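Local coordinates for proton-dependent oligopeptide transporter family protein (Xanthomonas campestris, PDB 6EI3), which probably couples the movement of protons down their gradient to peptide transport across the membrane, as a member of the major facilitator superfamily, at residues 27-30 with 31-34; 84-87 with 88-92; 177-180 with 181-185; 383-386 with 387-391. One frame throughout, in Å; residues are numbered along the deposited sequence.

How the contacts relate
All four contacts are local, made between neighbouring turns or at helix ends, and they follow one another along the chain. Contact 1 lies where the chain leaves helix 25-30, contact 2 on helix 62-95, contact 3 on helix 168-188 and contact 4 at the end of helix 363-389. Contacts 2 and 3 are neighbours, with centres about 11 Å apart; their helices pack directly, C87 SG lying 3.3 Å from T183 OG1. Centre to centre, contact 1 is about 20 Å from contact 2 and about 24 Å from contact 4, which lies about 41 and 43 Å from contacts 2 and 3. Lipid molecules touch contacts 2, 3 and 4, consistent with these surfaces facing the membrane.

Contact 1 (27-30 with 31-34)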
loop_
_atom_site.group_PDB
_atom_site.type_symbol
_atom_site.label_atom_id
_atom_site.label_comp_id
_atom_site.label_asym_id
_atom_site.label_seq_id
_atom_site.Cartn_x
_atom_site.Cartn_y
_atom_site.Cartn_z
ATOM N N GLN A 27 12.269 -12.069 -8.276
ATOM C CA GLN A 27 13.494 -12.571 -8.896
ATOM C C GLN A 27 13.848 -13.947 -8.329
ATOM O O GLN A 27 14.273 -14.821 -9.078
ATOM C CB GLN A 27 14.654 -11.579 -8.727
ATOM C CG GLN A 27 15.915 -12.012 -9.514
ATOM C CD GLN A 27 16.649 -10.883 -10.194
ATOM O OE1 GLN A 27 16.528 -9.710 -9.830
ATOM N NE2 GLN A 27 17.446 -11.220 -11.199
ATOM N N PHE A 28 13.638 -14.162 -7.017
ATOM C CA PHE A 28 13.865 -15.489 -6.455
ATOM C C PHE A 28 12.822 -16.463 -7.054
ATOM O O PHE A 28 13.183 -17.557 -7.482
ATOM C CB PHE A 28 13.728 -15.490 -4.900
ATOM C CG PHE A 28 13.465 -16.884 -4.359
ATOM C CD1 PHE A 28 14.452 -17.865 -4.407
ATOM C CD2 PHE A 28 12.213 -17.229 -3.858
ATOM C CE1 PHE A 28 14.189 -19.169 -3.968
ATOM C CE2 PHE A 28 11.953 -18.529 -3.413
ATOM C CZ PHE A 28 12.945 -19.483 -3.453
ATOM N N LEU A 29 11.519 -16.082 -7.036
ATOM C CA LEU A 29 10.460 -17.004 -7.489
ATOM C C LEU A 29 10.574 -17.484 -8.933
ATOM O O LEU A 29 10.353 -18.660 -9.196
ATOM C CB LEU A 29 9.054 -16.410 -7.255
ATOM C CG LEU A 29 8.549 -16.386 -5.788
ATOM C CD1 LEU A 29 7.298 -15.543 -5.677
ATOM C CD2 LEU A 29 8.302 -17.809 -5.243
ATOM N N ILE A 30 10.900 -16.588 -9.862
ATOM C CA ILE A 30 10.890 -16.880 -11.302
ATOM C C ILE A 30 11.875 -17.998 -11.714
ATOM O O ILE A 30 11.583 -18.686 -12.677
ATOM C CB ILE A 30 11.037 -15.580 -12.138
ATOM C CG1 ILE A 30 10.429 -15.741 -13.552
ATOM C CG2 ILE A 30 12.467 -15.014 -12.172
ATOM C CD1 ILE A 30 8.904 -15.883 -13.574
ATOM N N THR A 31 12.962 -18.245 -10.961
ATOM C CA THR A 31 13.905 -19.333 -11.287
ATOM C C THR A 31 13.816 -20.473 -10.275
ATOM O O THR A 31 14.643 -21.382 -10.294
ATOM C CB THR A 31 15.349 -18.807 -11.431
ATOM O OG1 THR A 31 15.725 -18.124 -10.232
ATOM C CG2 THR A 31 15.529 -17.914 -12.659
ATOM N N SER A 32 12.820 -20.419 -9.379
ATOM C CA SER A 32 12.657 -21.436 -8.342
ATOM C C SER A 32 11.804 -22.618 -8.817
ATOM O O SER A 32 11.172 -22.550 -9.867
ATOM C CB SER A 32 12.024 -20.811 -7.099
ATOM O OG SER A 32 10.626 -20.646 -7.272
ATOM N N LEU A 33 11.712 -23.659 -7.971
ATOM C CA LEU A 33 10.872 -24.848 -8.166
ATOM C C LEU A 33 9.525 -24.675 -7.440
ATOM O O LEU A 33 8.716 -25.601 -7.411
ATOM C CB LEU A 33 11.613 -26.101 -7.657
ATOM C CG LEU A 33 12.949 -26.441 -8.352
ATOM C CD1 LEU A 33 13.515 -27.753 -7.835
ATOM C CD2 LEU A 33 12.797 -26.500 -9.876
ATOM N N LEU A 34 9.264 -23.464 -6.906
ATOM C CA LEU A 34 8.042 -23.167 -6.155
ATOM C C LEU A 34 6.852 -22.769 -7.033
ATOM O O LEU A 34 5.729 -22.770 -6.529
ATOM C CB LEU A 34 8.295 -22.110 -5.050
ATOM C CG LEU A 34 9.431 -22.428 -4.022
ATOM C CD1 LEU A 34 9.482 -21.383 -2.911
ATOM C CD2 LEU A 34 9.268 -23.811 -3.397
HETATM O O HOH W 1 16.674 -15.571 -10.072
HETATM O O HOH W 2 15.418 -19.016 -7.593
#
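T31 leans its hydroxyl back over the preceding turn and meets the carbonyls of Q27 and F28 through water. Two waters bond to T31 OG1, one donating to Q27 O and the other to F28 O, each over 2.7 Å. OG1 stands between its own backbone N and carbonyl carbon (chi1 56°), on the side of these two oxygens, so the solvent bridges carry on from the helix where direct bonds do not. S32 grips L29 O twice. S32 N donates to L29 O over 3.0 Å from well above the carbonyl plane, 64° out of it, whereas S32 OG reaches the same L29 O over 2.8 Å from much nearer the plane. The hydroxyl also accepts from L34 N at 3.2 Å, which makes an ST turn and shapes the chain where it leaves helix 25-30 for the loop before helix 40-60. S32 CB lies over one face of the F28 ring in a CH-pi contact, 4.3 Å from the ring centroid and offset toward the rim, while L34 CD1 meets the ring edge, 3.8 Å from F28 CE2. F172 meets F28 edge-to-face. R43 NH2 donates to both I30 O and S32 O, tying the turn to helix 40-60.

Contact 2 (84-87 with 88-92); sequences LIYC and AGHAC. With 78M ((2S)-2,3-dihydroxypropyl(7Z)-pentadec-7-enoate), chain B.
A88 sets its methyl against the preceding turn, CB lying 3.3 Å from I85 O, and A88 N donates to L84 O over 3.0 Å. The side chain of L84 runs the other way, out to the bound monoacylglycerol of chain B, where CD1 comes within 3.8 Å of lipid atom C2; T77 and W81 hold that lipid by hydrogen bonds. G89 N continues the ladder with a bond to I85 O of 2.9 Å, and adds a weak one to Y86 O. The regular pattern, each N-H to the carbonyl four residues back, belongs to the long helix 62-95 of this major facilitator transporter. H90 follows with its own backbone bond to Y86 O, and its imidazole runs beside the phenol ring, pointing the same way. The two rings meet rim to rim, centroids 5.7 Å apart and planes at 16°, with Y86 CE1 3.6 Å from H90 NE2. Y86 carries CG opposite its backbone N (chi1 -160°), H90 opposite its carbonyl carbon (chi1 -84°), which brings both rings to the same side. A water links their polar ends: it donates to Y86 OH over 2.8 Å and meets H90 NE2 in the ring plane. Y86 OH also bonds to E14, the second glutamate of the ExxER sequence on helix 4-22, a motif linked to proton coupling in the POT family and probably so here. A91 N closes the set on C87 O, with its CB packed against the same oxygen.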
loop_
_atom_site.group_PDB
_atom_site.type_symbol
_atom_site.label_atom_id
_atom_site.label_comp_id
_atom_site.label_asym_id
_atom_site.label_seq_id
_atom_site.Cartn_x
_atom_site.Cartn_y
_atom_site.Cartn_z
ATOM N N LEU A 84 6.629 -11.521 16.619
ATOM C CA LEU A 84 7.088 -12.905 16.791
ATOM C C LEU A 84 6.531 -13.796 15.663
ATOM O O LEU A 84 7.231 -14.682 15.181
ATOM C CB LEU A 84 6.674 -13.458 18.166
ATOM C CG LEU A 84 7.422 -12.932 19.389
ATOM C CD1 LEU A 84 6.657 -13.276 20.667
ATOM C CD2 LEU A 84 8.842 -13.476 19.461
ATOM N N ILE A 85 5.273 -13.554 15.245
ATOM C CA ILE A 85 4.650 -14.276 14.126
ATOM C C ILE A 85 5.463 -13.942 12.860
ATOM O O ILE A 85 5.806 -14.826 12.078
ATOM C CB ILE A 85 3.133 -13.922 14.001
ATOM C CG1 ILE A 85 2.328 -14.582 15.174
ATOM C CG2 ILE A 85 2.567 -14.379 12.647
ATOM C CD1 ILE A 85 0.890 -14.082 15.399
ATOM N N TYR A 86 5.808 -12.653 12.716
ATOM C CA TYR A 86 6.579 -12.059 11.640
ATOM C C TYR A 86 7.926 -12.806 11.534
ATOM O O TYR A 86 8.298 -13.240 10.438
ATOM C CB TYR A 86 6.740 -10.575 11.986
ATOM C CG TYR A 86 7.079 -9.580 10.898
ATOM C CD1 TYR A 86 7.714 -9.985 9.722
ATOM C CD2 TYR A 86 6.888 -8.218 11.097
ATOM C CE1 TYR A 86 8.136 -9.054 8.773
ATOM C CE2 TYR A 86 7.337 -7.279 10.176
ATOM C CZ TYR A 86 7.940 -7.701 9.002
ATOM O OH TYR A 86 8.341 -6.755 8.096
ATOM N N CYS A 87 8.623 -12.994 12.690
ATOM C CA CYS A 87 9.879 -13.742 12.824
ATOM C C CYS A 87 9.679 -15.201 12.377
ATOM O O CYS A 87 10.508 -15.726 11.643
ATOM C CB CYS A 87 10.388 -13.680 14.265
ATOM S SG CYS A 87 11.126 -12.092 14.729
ATOM N N ALA A 88 8.588 -15.846 12.827
ATOM C CA ALA A 88 8.241 -17.231 12.478
ATOM C C ALA A 88 8.064 -17.399 10.955
ATOM O O ALA A 88 8.463 -18.429 10.414
ATOM C CB ALA A 88 6.987 -17.658 13.216
ATOM N N GLY A 89 7.532 -16.361 10.288
ATOM C CA GLY A 89 7.366 -16.325 8.840
ATOM C C GLY A 89 8.701 -16.315 8.127
ATOM O O GLY A 89 8.907 -17.080 7.172
ATOM N N HIS A 90 9.635 -15.468 8.619
ATOM C CA HIS A 90 11.003 -15.389 8.099
ATOM C C HIS A 90 11.725 -16.722 8.276
ATOM O O HIS A 90 12.394 -17.156 7.347
ATOM C CB HIS A 90 11.795 -14.262 8.747
ATOM C CG HIS A 90 11.567 -12.932 8.121
ATOM N ND1 HIS A 90 12.070 -12.631 6.870
ATOM C CD2 HIS A 90 10.943 -11.843 8.617
ATOM C CE1 HIS A 90 11.704 -11.387 6.624
ATOM N NE2 HIS A 90 11.021 -10.870 7.652
ATOM N N ALA A 91 11.526 -17.399 9.422
ATOM C CA ALA A 91 12.084 -18.733 9.719
ATOM C C ALA A 91 11.481 -19.798 8.772
ATOM O O ALA A 91 12.151 -20.771 8.433
ATOM C CB ALA A 91 11.789 -19.115 11.159
ATOM N N CYS A 92 10.217 -19.614 8.349
ATOM C CA CYS A 92 9.586 -20.531 7.416
ATOM C C CYS A 92 10.234 -20.424 6.045
ATOM O O CYS A 92 10.467 -21.458 5.415
ATOM C CB CYS A 92 8.083 -20.323 7.353
ATOM S SG CYS A 92 7.182 -21.029 8.752
HETATM O O21 78M B . 3.213 -7.860 26.659
HETATM C C20 78M B . 2.711 -9.130 27.048
HETATM C C18 78M B . 3.291 -10.229 26.188
HETATM O O19 78M B . 2.508 -11.419 26.333
HETATM C C17 78M B . 4.733 -10.518 26.524
HETATM O O2 78M B . 5.197 -11.437 25.506
HETATM C C1 78M B . 6.507 -11.706 25.462
HETATM O O1 78M B . 7.329 -11.158 26.151
HETATM C C2 78M B . 6.801 -12.788 24.460
HETATM C C3 78M B . 8.284 -13.053 24.200
HETATM C C4 78M B . 8.977 -11.949 23.409
HETATM C C5 78M B . 10.390 -12.292 22.975
HETATM C C6 78M B . 11.203 -11.089 22.507
HETATM C C7 78M B . 12.431 -11.452 21.724
HETATM C C8 78M B . 13.641 -11.765 22.176
HETATM C C9 78M B . 14.115 -11.861 23.603
HETATM C C10 78M B . 15.611 -12.186 23.714
HETATM C C11 78M B . 16.531 -10.987 23.517
HETATM C C12 78M B . 17.962 -11.341 23.135
HETATM C C13 78M B . 18.918 -10.149 23.132
HETATM C C15 78M B . 20.213 -10.136 20.916
HETATM C C14 78M B . 20.248 -10.387 22.422
HETATM O O HOH W 3 10.622 -8.163 7.279
#

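Contact 3 (177-180 with 181-185). With 78M ((2S)-2,3-dihydroxypropyl(7Z)-pentadec-7-enoate), chain D.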
loop_
_atom_site.group_PDB
_atom_site.type_symbol
_atom_site.label_atom_id
_atom_site.label_comp_id
_atom_site.label_asym_id
_atom_site.label_seq_id
_atom_site.Cartn_x
_atom_site.Cartn_y
_atom_site.Cartn_z
ATOM N N ILE A 177 17.224 -12.392 10.126
ATOM C CA ILE A 177 18.046 -12.035 11.312
ATOM C C ILE A 177 17.755 -10.603 11.788
ATOM O O ILE A 177 17.606 -10.362 12.985
ATOM C CB ILE A 177 19.559 -12.304 11.054
ATOM C CG1 ILE A 177 19.846 -13.834 10.960
ATOM C CG2 ILE A 177 20.474 -11.625 12.094
ATOM C CD1 ILE A 177 19.628 -14.737 12.327
ATOM N N LEU A 178 17.608 -9.675 10.845
ATOM C CA LEU A 178 17.288 -8.285 11.149
ATOM C C LEU A 178 15.940 -8.140 11.824
ATOM O O LEU A 178 15.799 -7.276 12.684
ATOM C CB LEU A 178 17.380 -7.403 9.895
ATOM C CG LEU A 178 18.810 -7.028 9.506
ATOM C CD1 LEU A 178 18.834 -6.480 8.121
ATOM C CD2 LEU A 178 19.393 -5.996 10.473
ATOM N N MET A 179 14.969 -8.989 11.460
ATOM C CA MET A 179 13.635 -8.994 12.061
ATOM C C MET A 179 13.730 -9.557 13.472
ATOM O O MET A 179 13.062 -9.056 14.374
ATOM C CB MET A 179 12.642 -9.809 11.199
ATOM C CG MET A 179 11.187 -9.546 11.540
ATOM S SD MET A 179 10.746 -7.769 11.550
ATOM C CE MET A 179 9.794 -7.706 13.070
ATOM N N PHE A 180 14.567 -10.591 13.676
ATOM C CA PHE A 180 14.787 -11.131 15.013
ATOM C C PHE A 180 15.382 -10.012 15.886
ATOM O O PHE A 180 14.931 -9.804 17.010
ATOM C CB PHE A 180 15.716 -12.368 14.998
ATOM C CG PHE A 180 16.206 -12.709 16.389
ATOM C CD1 PHE A 180 15.417 -13.450 17.261
ATOM C CD2 PHE A 180 17.426 -12.225 16.853
ATOM C CE1 PHE A 180 15.860 -13.735 18.561
ATOM C CE2 PHE A 180 17.845 -12.478 18.165
ATOM C CZ PHE A 180 17.062 -13.236 19.003
ATOM N N ILE A 181 16.371 -9.277 15.341
ATOM C CA ILE A 181 17.025 -8.164 16.044
ATOM C C ILE A 181 16.030 -7.041 16.298
ATOM O O ILE A 181 16.079 -6.454 17.375
ATOM C CB ILE A 181 18.285 -7.653 15.287
ATOM C CG1 ILE A 181 19.425 -8.719 15.317
ATOM C CG2 ILE A 181 18.757 -6.291 15.869
ATOM C CD1 ILE A 181 20.586 -8.452 14.315
ATOM N N ALA A 182 15.146 -6.726 15.307
ATOM C CA ALA A 182 14.118 -5.688 15.459
ATOM C C ALA A 182 13.211 -6.010 16.646
ATOM O O ALA A 182 12.925 -5.123 17.456
ATOM C CB ALA A 182 13.269 -5.587 14.188
ATOM N N THR A 183 12.770 -7.289 16.745
ATOM C CA THR A 183 11.875 -7.776 17.812
ATOM C C THR A 183 12.596 -7.742 19.160
ATOM O O THR A 183 12.012 -7.280 20.147
ATOM C CB THR A 183 11.330 -9.184 17.461
ATOM O OG1 THR A 183 10.741 -9.147 16.163
ATOM C CG2 THR A 183 10.297 -9.690 18.474
ATOM N N ALA A 184 13.876 -8.207 19.191
ATOM C CA ALA A 184 14.685 -8.210 20.409
ATOM C C ALA A 184 14.893 -6.789 20.934
ATOM O O ALA A 184 14.786 -6.574 22.140
ATOM C CB ALA A 184 16.042 -8.887 20.160
ATOM N N VAL A 185 15.221 -5.834 20.038
ATOM C CA VAL A 185 15.453 -4.434 20.404
ATOM C C VAL A 185 14.161 -3.804 20.976
ATOM O O VAL A 185 14.211 -3.164 22.027
ATOM C CB VAL A 185 16.099 -3.614 19.249
ATOM C CG1 VAL A 185 15.988 -2.112 19.501
ATOM C CG2 VAL A 185 17.573 -4.008 19.058
HETATM O O21 78M D . 26.454 -20.896 1.345
HETATM C C20 78M D . 25.981 -21.849 2.284
HETATM C C18 78M D . 24.566 -22.282 1.975
HETATM O O19 78M D . 23.831 -21.216 1.363
HETATM C C17 78M D . 23.824 -22.777 3.197
HETATM O O2 78M D . 23.903 -21.691 4.152
HETATM C C1 78M D . 22.894 -21.511 5.010
HETATM O O1 78M D . 21.840 -22.091 4.951
HETATM C C2 78M D . 23.270 -20.526 6.074
HETATM C C3 78M D . 22.575 -19.180 5.948
HETATM C C4 78M D . 23.019 -18.241 7.048
HETATM C C5 78M D . 22.330 -16.896 7.095
HETATM C C6 78M D . 22.802 -16.058 8.278
HETATM C C7 78M D . 22.198 -14.689 8.320
HETATM C C8 78M D . 22.812 -13.548 8.589
HETATM C C9 78M D . 24.264 -13.340 8.891
HETATM C C10 78M D . 24.938 -12.394 7.894
HETATM C C11 78M D . 25.178 -10.980 8.412
HETATM C C12 78M D . 23.924 -10.132 8.639
HETATM C C13 78M D . 24.218 -8.748 9.208
HETATM C C15 78M D . 22.486 -8.242 10.976
HETATM C C14 78M D . 22.999 -7.931 9.585
#
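T183 and M179 are joined by two hydrogen bonds that share one acceptor. T183 N donates to M179 O over 3.0 Å in the usual helical manner, and T183 OG1 adds a bond of 2.9 Å to M179 O; the two donors come from opposite faces of the carbonyl plane. The hydroxyl can do this because it stands beside its own backbone N, opposite the carbonyl carbon (chi1 -53°). Regular backbone bonds run on either side of this pair, from I181 to I177, A182 to L178 and A184 to F180, all within helix 168-188. The M179 chain leaves with CG opposite the backbone N and bends at its next two torsions, bringing CE to 3.5 Å from T183 OG1 and 4.2 Å from A182 CB. M179 and T183 both face inward, toward helices 4-22 and 62-95, where M179 touches S17 and T183 touches S83. On the outer flank I177 CG2 meets I181 CD1 at 3.9 Å. The acyl chain of the chain D lipid lies against the same flank, with its C7 at 3.6 Å from I177 CG1 and its terminal C15 at 3.8 Å from I181 CD1. L178 CD2 also touches that terminal carbon. A buried hydroxyl thus donates within its own helix, to M179 O, while the isoleucines and L178 offer only hydrocarbon to the lipid, as expected of a membrane-spanning helix.

Contact 4 (383-386 with 387-391); sequences AIQV and AMDGG. With 78M ((2S)-2,3-dihydroxypropyl(7Z)-pentadec-7-enoate), chain F.
Q385 and D389, one turn apart, join their side chains by a hydrogen bond from Q385 NE2 to D389 OD1 of 3.0 Å, nearly straight at 165°. The acceptor lies in the amide plane, but the amide meets the carboxylate from above its plane, 37° out of it. Q385 starts with CG opposite the backbone N and then bends at chi2 (61°), which swings the amide along the helix to the aspartate. The same pair is also joined through the backbone, D389 N donating to Q385 O over 2.8 Å. Both groups have a second partner: Q385 OE1 accepts from Q316 NE2, and D389 OD2 bonds to S470 OG, so the pair spans from helix 312-317 to the chain just before helix 471-495. On another flank of the helix, M388 SD packs on I384 CG2 at 3.9 Å, near helix 312-317. The alanines turn to the chain F lipid, whose C4 lies 3.8 Å from A383 CB and whose glycerol carbon C20 lies 3.8 Å from A387 CB. The backbone then winds down: G390 N still reaches V386 O at 3.1 Å, and G391 N turns to M388 O at 3.1 Å. With G391 at positive phi and E392 N bonded back to A387 O, helix 363-389 ends in a Schellman motif with G391 as its C-prime residue.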
loop_
_atom_site.group_PDB
_atom_site.type_symbol
_atom_site.label_atom_id
_atom_site.label_comp_id
_atom_site.label_asym_id
_atom_site.label_seq_id
_atom_site.Cartn_x
_atom_site.Cartn_y
_atom_site.Cartn_z
ATOM N N ALA A 383 7.074 1.179 -24.012
ATOM C CA ALA A 383 7.915 1.552 -25.159
ATOM C C ALA A 383 9.273 0.831 -25.076
ATOM O O ALA A 383 9.803 0.390 -26.094
ATOM C CB ALA A 383 8.097 3.064 -25.207
ATOM N N ILE A 384 9.788 0.637 -23.851
ATOM C CA ILE A 384 11.020 -0.108 -23.634
ATOM C C ILE A 384 10.776 -1.580 -24.011
ATOM O O ILE A 384 11.581 -2.171 -24.741
ATOM C CB ILE A 384 11.535 0.076 -22.196
ATOM C CG1 ILE A 384 12.172 1.475 -22.030
ATOM C CG2 ILE A 384 12.515 -1.051 -21.808
ATOM C CD1 ILE A 384 12.119 2.006 -20.573
ATOM N N GLN A 385 9.635 -2.137 -23.571
ATOM C CA GLN A 385 9.261 -3.512 -23.881
ATOM C C GLN A 385 9.124 -3.726 -25.378
ATOM O O GLN A 385 9.595 -4.741 -25.854
ATOM C CB GLN A 385 7.954 -3.919 -23.173
ATOM C CG GLN A 385 7.684 -5.434 -23.170
ATOM C CD GLN A 385 8.766 -6.225 -22.463
ATOM O OE1 GLN A 385 9.165 -5.907 -21.345
ATOM N NE2 GLN A 385 9.296 -7.252 -23.124
ATOM N N VAL A 386 8.479 -2.782 -26.109
ATOM C CA VAL A 386 8.273 -2.866 -27.572
ATOM C C VAL A 386 9.635 -2.899 -28.299
ATOM O O VAL A 386 9.774 -3.649 -29.259
ATOM C CB VAL A 386 7.312 -1.763 -28.107
ATOM C CG1 VAL A 386 7.313 -1.696 -29.632
ATOM C CG2 VAL A 386 5.893 -1.970 -27.588
ATOM N N ALA A 387 10.635 -2.121 -27.813
ATOM C CA ALA A 387 11.992 -2.120 -28.377
ATOM C C ALA A 387 12.635 -3.489 -28.130
ATOM O O ALA A 387 13.190 -4.067 -29.058
ATOM C CB ALA A 387 12.834 -1.010 -27.756
ATOM N N MET A 388 12.447 -4.054 -26.928
ATOM C CA MET A 388 12.957 -5.382 -26.545
ATOM C C MET A 388 12.304 -6.484 -27.399
ATOM O O MET A 388 13.011 -7.340 -27.931
ATOM C CB MET A 388 12.721 -5.659 -25.044
ATOM C CG MET A 388 13.714 -4.963 -24.104
ATOM S SD MET A 388 13.134 -4.898 -22.371
ATOM C CE MET A 388 13.353 -6.567 -21.890
ATOM N N ASP A 389 10.964 -6.438 -27.560
ATOM C CA ASP A 389 10.210 -7.413 -28.350
ATOM C C ASP A 389 10.641 -7.440 -29.833
ATOM O O ASP A 389 10.604 -8.498 -30.453
ATOM C CB ASP A 389 8.689 -7.190 -28.199
ATOM C CG ASP A 389 8.146 -7.349 -26.776
ATOM O OD1 ASP A 389 8.766 -8.087 -25.975
ATOM O OD2 ASP A 389 7.092 -6.755 -26.475
ATOM N N GLY A 390 11.064 -6.288 -30.359
ATOM C CA GLY A 390 11.530 -6.124 -31.736
ATOM C C GLY A 390 12.988 -6.506 -31.974
ATOM O O GLY A 390 13.539 -6.215 -33.037
ATOM N N GLY A 391 13.604 -7.145 -30.986
ATOM C CA GLY A 391 14.985 -7.610 -31.051
ATOM C C GLY A 391 16.056 -6.603 -30.686
ATOM O O GLY A 391 17.247 -6.916 -30.782
HETATM O O21 78M F . 16.552 1.596 -29.235
HETATM C C20 78M F . 15.208 1.776 -28.810
HETATM C C18 78M F . 14.876 3.246 -28.703
HETATM O O19 78M F . 15.691 3.875 -27.713
HETATM C C17 78M F . 13.404 3.510 -28.464
HETATM O O2 78M F . 13.070 3.275 -27.073
HETATM C C1 78M F . 12.907 4.343 -26.280
HETATM O O1 78M F . 13.304 5.448 -26.553
HETATM C C2 78M F . 12.158 3.988 -25.028
HETATM C C3 78M F . 12.011 5.149 -24.047
HETATM C C4 78M F . 10.567 5.505 -23.739
HETATM C C5 78M F . 10.007 6.688 -24.514
HETATM C C6 78M F . 8.507 6.899 -24.297
HETATM C C7 78M F . 8.169 8.211 -23.665
HETATM C C8 78M F . 8.086 8.465 -22.370
HETATM C C9 78M F . 7.746 9.779 -21.732
HETATM C C10 78M F . 8.806 10.866 -21.948
HETATM C C11 78M F . 8.287 12.289 -21.790
HETATM C C12 78M F . 8.270 12.814 -20.362
HETATM C C13 78M F . 7.473 14.094 -20.191
HETATM C C15 78M F . 6.718 15.946 -18.655
HETATM C C14 78M F . 7.541 14.686 -18.795
#